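Local coordinates for excretory-secretory protein 2 (Ancylostoma ceylanicum, PDB 3NSW), which is secreted by a parasitic hookworm, adopts a netrin-like fold and may modulate the immune response of the host, at residues T31-A35 / R36-L40. Numbering follows the deposited sequence. Where two conformers were deposited one is given.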
# COMPACT_ATOMS: atom_id res chain seq x y z
N THR A 31 7.53 4.27 8.57
CA THR A 31 8.17 5.09 9.62
C THR A 31 8.97 4.26 10.61
O THR A 31 9.56 4.80 11.56
CB THR A 31 7.14 5.90 10.41
OG1 THR A 31 6.24 5.00 11.08
CG2 THR A 31 6.36 6.83 9.48
N GLY A 32 8.98 2.95 10.40
CA GLY A 32 9.65 2.03 11.31
C GLY A 32 9.07 0.64 11.21
O GLY A 32 8.15 0.39 10.42
N LYS A 33 9.60 -0.29 12.00
CA LYS A 33 9.12 -1.66 11.98
C LYS A 33 9.15 -2.26 13.36
O LYS A 33 10.18 -2.25 14.03
CB LYS A 33 9.93 -2.52 10.99
CG LYS A 33 9.44 -3.97 10.91
CD LYS A 33 9.91 -4.72 9.68
CE LYS A 33 9.12 -6.02 9.53
NZ LYS A 33 9.54 -6.84 8.37
N THR A 34 8.00 -2.79 13.80
CA THR A 34 7.93 -3.56 15.03
C THR A 34 8.35 -5.00 14.68
O THR A 34 8.96 -5.22 13.63
CB THR A 34 6.52 -3.50 15.66
OG1 THR A 34 6.62 -3.76 17.06
CG2 THR A 34 5.57 -4.51 15.00
N ALA A 35 8.03 -5.96 15.54
CA ALA A 35 8.32 -7.37 15.27
C ALA A 35 8.04 -7.78 13.81
O ALA A 35 8.97 -7.92 13.02
CB ALA A 35 7.54 -8.26 16.24
N ARG A 36 6.77 -7.93 13.47
CA ARG A 36 6.38 -8.50 12.18
C ARG A 36 5.67 -7.50 11.26
O ARG A 36 5.33 -7.84 10.12
CB ARG A 36 5.48 -9.70 12.43
CG ARG A 36 5.50 -10.77 11.36
CD ARG A 36 4.35 -11.71 11.63
NE ARG A 36 4.62 -13.09 11.23
CZ ARG A 36 4.04 -14.15 11.77
NH1 ARG A 36 3.15 -14.00 12.75
NH2 ARG A 36 4.33 -15.37 11.34
N SER A 37 5.45 -6.28 11.76
CA SER A 37 4.72 -5.25 11.02
C SER A 37 5.51 -3.97 10.80
O SER A 37 6.23 -3.52 11.71
CB SER A 37 3.42 -4.88 11.75
OG SER A 37 2.55 -5.98 11.86
N TYR A 38 5.36 -3.40 9.62
CA TYR A 38 5.86 -2.07 9.32
C TYR A 38 4.89 -1.05 9.90
O TYR A 38 3.67 -1.24 9.84
CB TYR A 38 5.94 -1.89 7.80
CG TYR A 38 6.95 -2.78 7.12
CD1 TYR A 38 8.31 -2.43 7.09
CD2 TYR A 38 6.56 -3.99 6.51
CE1 TYR A 38 9.24 -3.23 6.46
CE2 TYR A 38 7.50 -4.81 5.89
CZ TYR A 38 8.83 -4.42 5.86
OH TYR A 38 9.78 -5.20 5.26
N ASN A 39 5.43 0.03 10.47
CA ASN A 39 4.65 1.19 10.88
C ASN A 39 4.50 2.14 9.70
O ASN A 39 5.45 2.37 8.95
CB ASN A 39 5.33 1.93 12.04
CG ASN A 39 5.37 1.13 13.32
OD1 ASN A 39 6.39 1.12 14.02
ND2 ASN A 39 4.27 0.47 13.66
N LEU A 40 3.30 2.68 9.56
CA LEU A 40 2.93 3.53 8.42
C LEU A 40 2.36 4.88 8.84
O LEU A 40 1.60 4.99 9.82
CB LEU A 40 1.86 2.85 7.56
CG LEU A 40 2.14 1.43 7.06
CD1 LEU A 40 0.91 0.88 6.34
CD2 LEU A 40 3.36 1.44 6.14
O HOH W 1 2.99 4.42 12.10
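The tip of the beta hairpin formed by strands 24-33 and 37-45 brings Lys-33 over Tyr-38, cross-strand neighbours in an antiparallel non-hydrogen-bonded pair. With CG anti to the backbone N (chi1 -179°) and the chain extended beyond it, the lysine runs across one face of the ring. Lys-33 CD lies 3.9 Å from the centroid of the Tyr-38 ring in a CH-pi contact, and Lys-33 NZ makes an off-centre cation-pi contact, 4.1 Å from the same centroid. The phenol is held from elsewhere too: Tyr-38 OH hydrogen-bonds to Leu-71 N, and the side chain touches Val-30 and Ile-69. Backbone bonds close the hairpin. Thr-34 N reaches Ser-37 O at 2.8 Å, the bond bent at the hydrogen (137°), and Thr-34 CG2 rests against that oxygen at 3.5 Å. Further from the turn, Asn-39 N donates to Gly-32 O (2.7 Å) and Thr-31 N to Asn-39 O (2.8 Å). At phi 156° a CB on Gly-32 would press against the carbonyl oxygen of Thr-31, which accounts for glycine here. Thr-31 OG1 sits 3.3 Å from Asn-39 CB, the threonine and asparagine side chains set roughly perpendicular to each other. Within the turn, Arg-36 NE forms a salt bridge with Asp-65 OD1, and strand 59-63 flanks the second arm. Such a twisted antiparallel turn is the outer end of a hairpin whose arms run on into the beta-sheet of the netrin-like, TIMP-related fold.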